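Local coordinates for putative ATP-grasp superfamily protein (Archaeoglobus fulgidus, PDB 3DF7), which is of unknown function but, as a putative member of the ATP-grasp superfamily, probably binds ATP and may bind a metal ion, at residues A10-R15 with F44-F49; F28-F32 with L52-P56; N169-S173 with S184-I190; L226-V232 with E244-T250. All blocks are in the same frame, centred on the assembly; numbering follows the deposited sequence.

Interaction 1: residues A10-R15 with F44-F49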
loop_
_atom_site.group_PDB
_atom_site.type_symbol
_atom_site.label_atom_id
_atom_site.label_comp_id
_atom_site.label_asym_id
_atom_site.label_seq_id
_atom_site.Cartn_x
_atom_site.Cartn_y
_atom_site.Cartn_z
ATOM N N ALA A 10 7.972 -9.767 -0.491
ATOM C CA ALA A 10 9.383 -9.650 -0.856
ATOM C C ALA A 10 10.333 -10.130 0.240
ATOM O O ALA A 10 11.369 -10.729 -0.045
ATOM C CB ALA A 10 9.717 -8.205 -1.223
ATOM N N THR A 11 9.971 -9.867 1.488
ATOM C CA THR A 11 10.800 -10.230 2.632
ATOM C C THR A 11 10.667 -11.683 3.088
ATOM O O THR A 11 11.636 -12.278 3.572
ATOM C CB THR A 11 10.474 -9.306 3.837
ATOM O OG1 THR A 11 10.560 -7.934 3.426
ATOM C CG2 THR A 11 11.448 -9.546 4.991
ATOM N N CYS A 12 9.484 -12.259 2.901
ATOM C CA CYS A 12 9.211 -13.617 3.363
ATOM C C CYS A 12 8.772 -14.635 2.311
ATOM O O CYS A 12 8.730 -15.832 2.595
ATOM C CB CYS A 12 8.123 -13.560 4.441
ATOM S SG CYS A 12 8.210 -12.107 5.535
ATOM N N GLY A 13 8.434 -14.169 1.115
ATOM C CA GLY A 13 7.954 -15.085 0.093
ATOM C C GLY A 13 8.941 -15.452 -0.995
ATOM O O GLY A 13 10.015 -15.987 -0.720
ATOM N N GLU A 14 8.558 -15.169 -2.236
ATOM C CA GLU A 14 9.385 -15.457 -3.401
ATOM C C GLU A 14 10.330 -14.290 -3.652
ATOM O O GLU A 14 10.079 -13.169 -3.214
ATOM C CB GLU A 14 8.499 -15.660 -4.633
ATOM C CG GLU A 14 7.590 -16.883 -4.570
ATOM C CD GLU A 14 8.343 -18.183 -4.800
ATOM O OE1 GLU A 14 8.965 -18.323 -5.877
ATOM O OE2 GLU A 14 8.315 -19.059 -3.911
ATOM N N ARG A 15 11.420 -14.545 -4.361
ATOM C CA ARG A 15 12.352 -13.474 -4.654
ATOM C C ARG A 15 11.768 -12.652 -5.799
ATOM O O ARG A 15 11.297 -13.206 -6.791
ATOM C CB ARG A 15 13.715 -14.040 -5.057
ATOM C CG ARG A 15 14.809 -12.985 -5.187
ATOM C CD ARG A 15 15.023 -12.241 -3.869
ATOM N NE ARG A 15 16.160 -11.325 -3.933
ATOM C CZ ARG A 15 16.558 -10.554 -2.924
ATOM N NH1 ARG A 15 15.913 -10.583 -1.767
ATOM N NH2 ARG A 15 17.604 -9.751 -3.074
ATOM N N PHE A 44 8.205 -15.674 9.699
ATOM C CA PHE A 44 9.519 -16.077 9.220
ATOM C C PHE A 44 9.986 -15.144 8.110
ATOM O O PHE A 44 9.203 -14.366 7.570
ATOM C CB PHE A 44 9.415 -17.497 8.668
ATOM C CG PHE A 44 8.317 -17.656 7.648
ATOM C CD1 PHE A 44 8.536 -17.333 6.313
ATOM C CD2 PHE A 44 7.035 -18.036 8.042
ATOM C CE1 PHE A 44 7.494 -17.377 5.386
ATOM C CE2 PHE A 44 5.984 -18.084 7.122
ATOM C CZ PHE A 44 6.214 -17.752 5.790
ATOM N N VAL A 45 11.266 -15.224 7.772
ATOM C CA VAL A 45 11.811 -14.399 6.706
ATOM C C VAL A 45 12.650 -15.253 5.767
ATOM O O VAL A 45 13.022 -16.377 6.100
ATOM C CB VAL A 45 12.690 -13.252 7.261
ATOM C CG1 VAL A 45 11.859 -12.373 8.173
ATOM C CG2 VAL A 45 13.899 -13.813 8.007
ATOM N N ARG A 46 12.924 -14.723 4.579
ATOM C CA ARG A 46 13.744 -15.433 3.607
ATOM C C ARG A 46 15.178 -15.432 4.135
ATOM O O ARG A 46 15.544 -14.593 4.956
ATOM C CB ARG A 46 13.696 -14.730 2.245
ATOM C CG ARG A 46 12.369 -14.863 1.509
ATOM C CD ARG A 46 12.349 -13.991 0.261
ATOM N NE ARG A 46 13.512 -14.212 -0.595
ATOM C CZ ARG A 46 13.715 -15.304 -1.325
ATOM N NH1 ARG A 46 12.829 -16.291 -1.314
ATOM N NH2 ARG A 46 14.809 -15.408 -2.066
ATOM N N PRO A 47 16.011 -16.368 3.664
ATOM C CA PRO A 47 17.404 -16.439 4.117
ATOM C C PRO A 47 18.185 -15.131 3.993
ATOM O O PRO A 47 18.914 -14.754 4.908
ATOM C CB PRO A 47 17.991 -17.542 3.241
ATOM C CG PRO A 47 16.823 -18.452 3.037
ATOM C CD PRO A 47 15.699 -17.485 2.755
ATOM N N GLU A 48 18.028 -14.442 2.864
ATOM C CA GLU A 48 18.743 -13.189 2.617
ATOM C C GLU A 48 18.535 -12.105 3.674
ATOM O O GLU A 48 19.319 -11.162 3.763
ATOM C CB GLU A 48 18.356 -12.607 1.251
ATOM C CG GLU A 48 18.489 -13.568 0.077
ATOM C CD GLU A 48 17.390 -14.612 0.056
ATOM O OE1 GLU A 48 16.210 -14.226 0.176
ATOM O OE2 GLU A 48 17.701 -15.813 -0.086
ATOM N N PHE A 49 17.482 -12.233 4.472
ATOM C CA PHE A 49 17.194 -11.227 5.488
ATOM C C PHE A 49 17.270 -11.778 6.903
ATOM O O PHE A 49 16.786 -11.152 7.840
ATOM C CB PHE A 49 15.805 -10.635 5.249
ATOM C CG PHE A 49 15.605 -10.107 3.856
ATOM C CD1 PHE A 49 16.371 -9.046 3.384
ATOM C CD2 PHE A 49 14.645 -10.667 3.017
ATOM C CE1 PHE A 49 16.184 -8.547 2.095
ATOM C CE2 PHE A 49 14.452 -10.175 1.725
ATOM C CZ PHE A 49 15.223 -9.114 1.267
#

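Interaction 2: residues F28-F32 with L52-P56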
loop_
_atom_site.group_PDB
_atom_site.type_symbol
_atom_site.label_atom_id
_atom_site.label_comp_id
_atom_site.label_asym_id
_atom_site.label_seq_id
_atom_site.Cartn_x
_atom_site.Cartn_y
_atom_site.Cartn_z
ATOM N N PHE A 28 7.860 -4.177 5.668
ATOM C CA PHE A 28 7.907 -5.247 6.665
ATOM C C PHE A 28 8.637 -4.767 7.917
ATOM O O PHE A 28 8.180 -4.988 9.040
ATOM C CB PHE A 28 8.624 -6.486 6.116
ATOM C CG PHE A 28 8.636 -7.650 7.073
ATOM C CD1 PHE A 28 7.539 -8.500 7.171
ATOM C CD2 PHE A 28 9.733 -7.875 7.898
ATOM C CE1 PHE A 28 7.532 -9.561 8.079
ATOM C CE2 PHE A 28 9.737 -8.935 8.814
ATOM C CZ PHE A 28 8.632 -9.778 8.902
ATOM N N LYS A 29 9.784 -4.120 7.721
ATOM C CA LYS A 29 10.569 -3.604 8.842
ATOM C C LYS A 29 9.717 -2.622 9.644
ATOM O O LYS A 29 9.633 -2.703 10.873
ATOM C CB LYS A 29 11.829 -2.900 8.319
ATOM C CG LYS A 29 12.740 -2.332 9.405
ATOM C CD LYS A 29 13.858 -1.493 8.791
ATOM C CE LYS A 29 14.887 -1.060 9.825
ATOM N NZ LYS A 29 14.260 -0.407 11.007
ATOM N N SER A 30 9.067 -1.706 8.932
ATOM C CA SER A 30 8.225 -0.704 9.568
ATOM C C SER A 30 7.060 -1.341 10.326
ATOM O O SER A 30 6.735 -0.923 11.438
ATOM C CB SER A 30 7.693 0.278 8.515
ATOM O OG SER A 30 6.811 1.216 9.104
ATOM N N ALA A 31 6.436 -2.351 9.724
ATOM C CA ALA A 31 5.312 -3.047 10.350
ATOM C C ALA A 31 5.791 -3.861 11.553
ATOM O O ALA A 31 5.120 -3.919 12.583
ATOM C CB ALA A 31 4.626 -3.966 9.335
ATOM N N PHE A 32 6.951 -4.493 11.411
ATOM C CA PHE A 32 7.522 -5.293 12.488
ATOM C C PHE A 32 7.793 -4.410 13.715
ATOM O O PHE A 32 7.390 -4.738 14.834
ATOM C CB PHE A 32 8.833 -5.934 12.019
ATOM C CG PHE A 32 9.468 -6.834 13.039
ATOM C CD1 PHE A 32 9.073 -8.161 13.155
ATOM C CD2 PHE A 32 10.451 -6.349 13.898
ATOM C CE1 PHE A 32 9.643 -8.999 14.114
ATOM C CE2 PHE A 32 11.029 -7.179 14.864
ATOM C CZ PHE A 32 10.622 -8.507 14.969
ATOM N N LEU A 52 18.521 -9.444 9.661
ATOM C CA LEU A 52 17.784 -8.221 9.959
ATOM C C LEU A 52 16.641 -8.344 10.959
ATOM O O LEU A 52 16.221 -7.346 11.539
ATOM C CB LEU A 52 17.225 -7.632 8.657
ATOM C CG LEU A 52 18.189 -7.376 7.497
ATOM C CD1 LEU A 52 17.403 -6.842 6.305
ATOM C CD2 LEU A 52 19.271 -6.389 7.913
ATOM N N PHE A 53 16.142 -9.556 11.169
ATOM C CA PHE A 53 15.020 -9.733 12.078
ATOM C C PHE A 53 15.152 -10.866 13.079
ATOM O O PHE A 53 15.788 -11.884 12.809
ATOM C CB PHE A 53 13.739 -9.931 11.270
ATOM C CG PHE A 53 13.491 -8.850 10.256
ATOM C CD1 PHE A 53 13.858 -9.026 8.924
ATOM C CD2 PHE A 53 12.900 -7.649 10.637
ATOM C CE1 PHE A 53 13.638 -8.019 7.984
ATOM C CE2 PHE A 53 12.677 -6.634 9.704
ATOM C CZ PHE A 53 13.048 -6.823 8.375
ATOM N N THR A 54 14.534 -10.676 14.242
ATOM C CA THR A 54 14.547 -11.682 15.287
ATOM C C THR A 54 13.418 -12.683 15.046
ATOM O O THR A 54 12.537 -12.869 15.881
ATOM C CB THR A 54 14.396 -11.033 16.672
ATOM O OG1 THR A 54 13.326 -10.083 16.643
ATOM C CG2 THR A 54 15.696 -10.321 17.066
ATOM N N LEU A 55 13.453 -13.302 13.869
ATOM C CA LEU A 55 12.473 -14.308 13.476
ATOM C C LEU A 55 13.224 -15.446 12.796
ATOM O O LEU A 55 14.335 -15.255 12.292
ATOM C CB LEU A 55 11.459 -13.717 12.497
ATOM C CG LEU A 55 10.456 -12.699 13.045
ATOM C CD1 LEU A 55 9.706 -12.034 11.895
ATOM C CD2 LEU A 55 9.490 -13.404 13.983
ATOM N N PRO A 56 12.638 -16.649 12.779
ATOM C CA PRO A 56 13.328 -17.764 12.131
ATOM C C PRO A 56 13.232 -17.649 10.616
ATOM O O PRO A 56 12.404 -16.898 10.088
ATOM C CB PRO A 56 12.580 -18.981 12.662
ATOM C CG PRO A 56 11.175 -18.467 12.772
ATOM C CD PRO A 56 11.381 -17.099 13.405
#

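Interaction 3: residues N169-S173 with S184-I190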
loop_
_atom_site.group_PDB
_atom_site.type_symbol
_atom_site.label_atom_id
_atom_site.label_comp_id
_atom_site.label_asym_id
_atom_site.label_seq_id
_atom_site.Cartn_x
_atom_site.Cartn_y
_atom_site.Cartn_z
ATOM N N ASN A 169 -0.255 14.382 -7.754
ATOM C CA ASN A 169 -0.408 12.954 -7.470
ATOM C C ASN A 169 -0.305 12.732 -5.969
ATOM O O ASN A 169 0.690 13.093 -5.346
ATOM C CB ASN A 169 0.655 12.134 -8.201
ATOM C CG ASN A 169 0.341 11.965 -9.677
ATOM O OD1 ASN A 169 0.255 12.941 -10.418
ATOM N ND2 ASN A 169 0.154 10.722 -10.105
ATOM N N LEU A 170 -1.338 12.129 -5.396
ATOM C CA LEU A 170 -1.387 11.904 -3.958
ATOM C C LEU A 170 -1.910 10.526 -3.587
ATOM O O LEU A 170 -2.337 9.748 -4.442
ATOM C CB LEU A 170 -2.310 12.942 -3.321
ATOM C CG LEU A 170 -2.052 14.408 -3.662
ATOM C CD1 LEU A 170 -3.291 15.237 -3.344
ATOM C CD2 LEU A 170 -0.841 14.898 -2.883
ATOM N N SER A 171 -1.860 10.236 -2.294
ATOM C CA SER A 171 -2.388 8.990 -1.763
ATOM C C SER A 171 -2.878 9.324 -0.359
ATOM O O SER A 171 -2.305 10.185 0.319
ATOM C CB SER A 171 -1.315 7.889 -1.725
ATOM O OG SER A 171 -0.366 8.091 -0.699
ATOM N N VAL A 172 -3.960 8.679 0.058
ATOM C CA VAL A 172 -4.520 8.912 1.381
ATOM C C VAL A 172 -4.477 7.612 2.162
ATOM O O VAL A 172 -4.949 6.576 1.679
ATOM C CB VAL A 172 -5.984 9.396 1.295
ATOM C CG1 VAL A 172 -6.541 9.640 2.696
ATOM C CG2 VAL A 172 -6.058 10.678 0.471
ATOM N N SER A 173 -3.885 7.671 3.351
ATOM C CA SER A 173 -3.776 6.511 4.224
ATOM C C SER A 173 -4.967 6.555 5.167
ATOM O O SER A 173 -5.124 7.501 5.941
ATOM C CB SER A 173 -2.474 6.563 5.026
ATOM O OG SER A 173 -1.343 6.602 4.172
ATOM N N SER A 184 -3.149 9.828 7.193
ATOM C CA SER A 184 -2.169 10.684 6.546
ATOM C C SER A 184 -2.503 10.927 5.084
ATOM O O SER A 184 -3.127 10.085 4.432
ATOM C CB SER A 184 -0.790 10.023 6.637
ATOM O OG SER A 184 0.209 10.786 5.983
ATOM N N VAL A 185 -2.106 12.092 4.583
ATOM C CA VAL A 185 -2.289 12.423 3.173
ATOM C C VAL A 185 -0.864 12.601 2.667
ATOM O O VAL A 185 -0.105 13.432 3.184
ATOM C CB VAL A 185 -3.103 13.717 2.963
ATOM C CG1 VAL A 185 -3.119 14.078 1.481
ATOM C CG2 VAL A 185 -4.534 13.509 3.450
ATOM N N ASN A 186 -0.499 11.800 1.673
ATOM C CA ASN A 186 0.854 11.810 1.142
ATOM C C ASN A 186 0.957 12.274 -0.295
ATOM O O ASN A 186 0.044 12.094 -1.095
ATOM C CB ASN A 186 1.447 10.407 1.255
ATOM C CG ASN A 186 0.811 9.601 2.371
ATOM O OD1 ASN A 186 0.012 8.686 2.124
ATOM N ND2 ASN A 186 1.147 9.944 3.609
ATOM N N GLU A 187 2.095 12.869 -0.616
ATOM C CA GLU A 187 2.352 13.356 -1.957
ATOM C C GLU A 187 3.189 12.292 -2.657
ATOM O O GLU A 187 4.132 11.758 -2.074
ATOM C CB GLU A 187 3.124 14.666 -1.868
ATOM C CG GLU A 187 3.380 15.354 -3.182
ATOM C CD GLU A 187 4.203 16.611 -2.997
ATOM O OE1 GLU A 187 4.209 17.155 -1.868
ATOM O OE2 GLU A 187 4.826 17.060 -3.974
ATOM N N GLN A 188 2.844 11.968 -3.896
ATOM C CA GLN A 188 3.603 10.969 -4.631
ATOM C C GLN A 188 4.450 11.641 -5.706
ATOM O O GLN A 188 3.993 12.554 -6.397
ATOM C CB GLN A 188 2.664 9.946 -5.281
ATOM C CG GLN A 188 1.742 9.198 -4.313
ATOM C CD GLN A 188 2.491 8.365 -3.282
ATOM O OE1 GLN A 188 3.476 7.697 -3.601
ATOM N NE2 GLN A 188 2.012 8.386 -2.042
ATOM N N ILE A 189 5.696 11.206 -5.824
ATOM C CA ILE A 189 6.589 11.755 -6.835
ATOM C C ILE A 189 6.754 10.666 -7.889
ATOM O O ILE A 189 7.318 9.604 -7.623
ATOM C CB ILE A 189 7.950 12.138 -6.224
ATOM C CG1 ILE A 189 7.742 13.272 -5.210
ATOM C CG2 ILE A 189 8.916 12.576 -7.321
ATOM C CD1 ILE A 189 8.983 13.650 -4.422
ATOM N N ILE A 190 6.248 10.935 -9.086
ATOM C CA ILE A 190 6.297 9.951 -10.155
ATOM C C ILE A 190 7.271 10.260 -11.282
ATOM O O ILE A 190 7.399 11.402 -11.723
ATOM C CB ILE A 190 4.886 9.747 -10.746
ATOM C CG1 ILE A 190 3.928 9.326 -9.627
ATOM C CG2 ILE A 190 4.922 8.699 -11.856
ATOM C CD1 ILE A 190 2.518 9.070 -10.082
#

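Interaction 4: residues L226-V232 with E244-T250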
loop_
_atom_site.group_PDB
_atom_site.type_symbol
_atom_site.label_atom_id
_atom_site.label_comp_id
_atom_site.label_asym_id
_atom_site.label_seq_id
_atom_site.Cartn_x
_atom_site.Cartn_y
_atom_site.Cartn_z
ATOM N N LEU A 226 -13.311 -3.878 3.124
ATOM C CA LEU A 226 -12.075 -3.165 3.419
ATOM C C LEU A 226 -12.011 -3.064 4.929
ATOM O O LEU A 226 -13.026 -2.871 5.587
ATOM C CB LEU A 226 -12.073 -1.770 2.789
ATOM C CG LEU A 226 -11.971 -1.787 1.264
ATOM C CD1 LEU A 226 -11.981 -0.365 0.733
ATOM C CD2 LEU A 226 -10.681 -2.501 0.852
ATOM N N ASN A 227 -10.814 -3.203 5.476
ATOM C CA ASN A 227 -10.635 -3.161 6.915
ATOM C C ASN A 227 -9.177 -2.887 7.242
ATOM O O ASN A 227 -8.286 -3.371 6.551
ATOM C CB ASN A 227 -11.069 -4.501 7.516
ATOM C CG ASN A 227 -10.742 -4.616 8.992
ATOM O OD1 ASN A 227 -9.843 -5.365 9.390
ATOM N ND2 ASN A 227 -11.470 -3.874 9.813
ATOM N N GLY A 228 -8.944 -2.104 8.291
ATOM C CA GLY A 228 -7.584 -1.786 8.688
ATOM C C GLY A 228 -6.991 -0.689 7.830
ATOM O O GLY A 228 -7.697 0.221 7.395
ATOM N N TYR A 229 -5.689 -0.771 7.576
ATOM C CA TYR A 229 -5.025 0.233 6.761
ATOM C C TYR A 229 -5.322 0.032 5.281
ATOM O O TYR A 229 -5.130 -1.054 4.734
ATOM C CB TYR A 229 -3.507 0.187 6.974
ATOM C CG TYR A 229 -2.749 1.183 6.125
ATOM C CD1 TYR A 229 -2.319 2.401 6.656
ATOM C CD2 TYR A 229 -2.465 0.910 4.785
ATOM C CE1 TYR A 229 -1.621 3.318 5.874
ATOM C CE2 TYR A 229 -1.773 1.820 3.997
ATOM C CZ TYR A 229 -1.353 3.020 4.549
ATOM O OH TYR A 229 -0.649 3.915 3.776
ATOM N N VAL A 230 -5.778 1.102 4.637
ATOM C CA VAL A 230 -6.080 1.080 3.215
ATOM C C VAL A 230 -5.512 2.346 2.591
ATOM O O VAL A 230 -5.636 3.434 3.153
ATOM C CB VAL A 230 -7.610 1.034 2.955
ATOM C CG1 VAL A 230 -7.889 1.122 1.448
ATOM C CG2 VAL A 230 -8.195 -0.254 3.526
ATOM N N GLY A 231 -4.862 2.196 1.443
ATOM C CA GLY A 231 -4.306 3.351 0.767
ATOM C C GLY A 231 -5.136 3.676 -0.462
ATOM O O GLY A 231 -5.571 2.768 -1.169
ATOM N N VAL A 232 -5.378 4.959 -0.713
ATOM C CA VAL A 232 -6.148 5.357 -1.891
ATOM C C VAL A 232 -5.326 6.317 -2.741
ATOM O O VAL A 232 -4.928 7.378 -2.261
ATOM C CB VAL A 232 -7.465 6.069 -1.507
ATOM C CG1 VAL A 232 -8.250 6.436 -2.771
ATOM C CG2 VAL A 232 -8.298 5.171 -0.606
ATOM N N GLU A 244 -6.727 4.433 -7.721
ATOM C CA GLU A 244 -6.505 3.077 -7.250
ATOM C C GLU A 244 -6.736 2.940 -5.755
ATOM O O GLU A 244 -6.655 3.915 -5.010
ATOM C CB GLU A 244 -5.061 2.684 -7.601
ATOM C CG GLU A 244 -4.590 1.338 -7.095
ATOM C CD GLU A 244 -3.198 0.995 -7.602
ATOM O OE1 GLU A 244 -2.995 1.009 -8.835
ATOM O OE2 GLU A 244 -2.310 0.708 -6.771
ATOM N N ILE A 245 -7.042 1.723 -5.324
ATOM C CA ILE A 245 -7.244 1.445 -3.912
ATOM C C ILE A 245 -6.364 0.264 -3.541
ATOM O O ILE A 245 -6.539 -0.834 -4.066
ATOM C CB ILE A 245 -8.711 1.088 -3.581
ATOM C CG1 ILE A 245 -9.608 2.313 -3.779
ATOM C CG2 ILE A 245 -8.806 0.595 -2.140
ATOM C CD1 ILE A 245 -11.075 2.051 -3.460
ATOM N N ASN A 246 -5.405 0.501 -2.652
ATOM C CA ASN A 246 -4.512 -0.557 -2.202
ATOM C C ASN A 246 -5.013 -1.028 -0.847
ATOM O O ASN A 246 -4.873 -0.323 0.155
ATOM C CB ASN A 246 -3.081 -0.032 -2.084
ATOM C CG ASN A 246 -2.515 0.407 -3.418
ATOM O OD1 ASN A 246 -2.298 -0.412 -4.316
ATOM N ND2 ASN A 246 -2.280 1.703 -3.562
ATOM N N ALA A 247 -5.627 -2.208 -0.829
ATOM C CA ALA A 247 -6.165 -2.771 0.402
ATOM C C ALA A 247 -5.045 -3.503 1.130
ATOM O O ALA A 247 -5.118 -4.707 1.352
ATOM C CB ALA A 247 -7.311 -3.730 0.082
ATOM N N ARG A 248 -4.015 -2.749 1.498
ATOM C CA ARG A 248 -2.840 -3.287 2.176
ATOM C C ARG A 248 -1.955 -2.107 2.535
ATOM O O ARG A 248 -2.176 -0.994 2.060
ATOM C CB ARG A 248 -2.050 -4.182 1.220
ATOM C CG ARG A 248 -1.638 -3.443 -0.061
ATOM C CD ARG A 248 -0.592 -4.201 -0.869
ATOM N NE ARG A 248 -0.339 -3.582 -2.173
ATOM C CZ ARG A 248 0.445 -2.529 -2.383
ATOM N NH1 ARG A 248 1.080 -1.944 -1.375
ATOM N NH2 ARG A 248 0.603 -2.062 -3.614
ATOM N N LEU A 249 -0.937 -2.349 3.352
ATOM C CA LEU A 249 -0.008 -1.286 3.703
ATOM C C LEU A 249 0.619 -0.764 2.416
ATOM O O LEU A 249 0.786 -1.517 1.456
ATOM C CB LEU A 249 1.109 -1.818 4.597
ATOM C CG LEU A 249 0.741 -2.295 5.999
ATOM C CD1 LEU A 249 2.020 -2.581 6.786
ATOM C CD2 LEU A 249 -0.078 -1.234 6.701
ATOM N N THR A 250 0.948 0.525 2.392
ATOM C CA THR A 250 1.592 1.134 1.235
ATOM C C THR A 250 2.879 1.785 1.737
ATOM O O THR A 250 2.997 2.111 2.922
ATOM C CB THR A 250 0.674 2.176 0.534
ATOM O OG1 THR A 250 0.279 3.184 1.465
ATOM C CG2 THR A 250 -0.568 1.490 -0.037
#

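Interaction 1: residues A10-R15 with F44-F49
Arg46 buries more surface here than any other residue, lying along the backbone where helix 9-12 runs out. Arg46 N donates to Thr11 O (2.9 Å, nearly straight), and the side chain then folds back so that Arg46 NH1 reaches Gly13 O, also at 2.9 Å. One arginine thus takes up two carbonyls at the end of the helix, where Gly13 is the first residue to leave helical geometry. The guanidinium is held from its own segment too, by a salt bridge from Arg46 NE to Glu48 OE1 (2.8 Å), and one of its faces is covered by Arg15 CB, 3.5 Å from Arg46 NH2. The site lies at the C-terminal end of strand 3-8 in the four-stranded parallel sheet, where the loop after the neighbouring strand 40-42 crosses the short helix. Arg15 extends over the same patch, its NH1 3.4 Å from Phe49 CZ; the 4.1 Å from Arg15 NH1 to Glu48 OE1 is charge proximity alone. Cys12 packs against the other aromatic residue, with CB 4.0 Å from Phe44 CE1. Beyond the two segments, Phe44 rests on Phe5 and Phe7 of strand 3-8 and meets the ring of Tyr66, while Thr11 and Cys12 touch Phe28 of helix 18-35.

Interaction 2: residues F28-F32 with L52-P56
Phe53 takes part in two edge-to-face pairs at once, with a different role in each. Its face receives the edge of Phe28 in a T-shaped stack, planes at 90° and centroids 4.9 Å apart, with Phe28 CD2 3.5 Å from Phe53 CZ. Its own edge is directed at the face of Phe32, where the planes meet at 66° and the centroids lie 5.7 Å apart. Phe28 and Phe32 stand one turn apart on helix 18-35, both with chi1 near 180°, so the three rings form an aromatic cluster between this helix and the irregular loop between strand 40-42 and helix 63-67. No hydrogen bond crosses the contact. Leu55 adds an aliphatic side to the cluster: its CD1 lies 3.9 Å from Phe28 CZ and 3.8 Å from Phe32 CE1. Thr54, between Phe53 and Leu55, is the centre of an inverse gamma turn, and its OG1 approaches Phe32 CZ to 3.5 Å at the ring edge. Along the helix backbone, Lys29 CA sits 3.8 Å from Phe53 CE2, while Lys29 NZ forms a salt bridge with Asp33.

Interaction 3: residues N169-S173 with S184-I190
Five backbone hydrogen bonds tie strand 169-173 to strand 184-190. Ser171 and Asn186 exchange a pair, Ser171 N to Asn186 O at 2.9 Å and Asn186 N to Ser171 O at 2.8 Å. Ser173 and Ser184 form the next hydrogen-bonded pair, tighter from Ser173 N to Ser184 O (2.8 Å) than from Ser184 N to Ser173 O (3.3 Å). At the other end Gln188 N donates to Asn169 O at 2.8 Å. Leu170 with Glu187 and Val172 with Val185 are the intervening non-hydrogen-bonded pairs, their CA atoms 4.5 Å apart in each. Side chains divide by face. Ser171, Ser173, Ser184 and Asn186 make one face polar; there Gln188 NE2 adds a weak bond to Ser171 OG (2.7 Å), and the hydroxyls of Ser173 and Ser184 are hydrogen-bonded to Tyr229 and Tyr260. The opposite face carries Leu170, Val172, Val185 and Glu187. Leu170 CD2 lies 4.1 Å from Glu187 CB, and Val172 CG2 is 4.4 Å from Val185 CG2. Helix 206-220 covers this side through Val212, Val213 and Ala216, while Glu187 pairs with Arg203. The two segments, running at 144° to each other, belong to a beta hairpin in the middle of a large antiparallel sheet, consistent with the sheet-and-helix layer of an ATP-grasp domain.

Interaction 4: residues L226-V232 with E244-T250
Ile245 lies at the apolar centre, with CG2 3.7 Å from Val230 CG1 and CG1 4.5 Å from Val232 CG1. Leu226 extends this patch, its CD2 3.7 Å from Ala247 CB. A second apolar contact forms where Tyr229 leans on the chain beyond the strand, its CG 3.6 Å from Leu249 CD2. Between them the backbones pair: Gly231 N donates to Asn246 O (2.8 Å) and Asn246 N to Gly231 O (2.7 Å), an antiparallel hydrogen-bonded pair followed by the non-hydrogen-bonded Val232 and Ile245. An ideal CB on Gly231 would fall only 2.8 Å from Thr250 CG2, so the close passage of 244-250 at Thr250 depends on Gly231 having no side chain. Past Asn246 the chain bends through an inverse gamma turn centred on Ala247. At the polar edge Tyr229 OH lies 2.6 Å from Thr250 OG1 and is also hydrogen-bonded to Ser173, while Arg248 NH1 donates to Leu249 O (2.9 Å) and NE pairs with Glu79. An acetate ion is bound near Arg248. Strand 240-246 is outermost in the eight-stranded sheet, and strand 228-236 separates it from strand 168-176; Val220 of helix 206-220 packs on Leu226, Val230 and Val232, and helices 102-108 and 111-118 cover Ile245.

Overall arrangement
The four contacts follow the chain in two groups. Interactions 1 and 2 interleave in sequence and lie about 10 Å apart between centres, both beside the N-terminal parallel sheet; they touch where Cys12 and Thr11 meet Phe28 and through a probable hydrogen bond from Val45 N to Pro56 O. Interactions 3 and 4 come later, two hairpins of one antiparallel sheet, about 13 Å apart between centres and joined across neighbouring strands 168-176 and 228-236 by probable hydrogen bonds, Val172 N to Val232 O and between the hydroxyls of Ser173 and Tyr229. Ala31 against Leu249 links interactions 2 and 4, so the N-terminal region packs directly on the probable ATP-grasp domain; interactions 1 and 3 lie farthest apart, about 28 Å between centres.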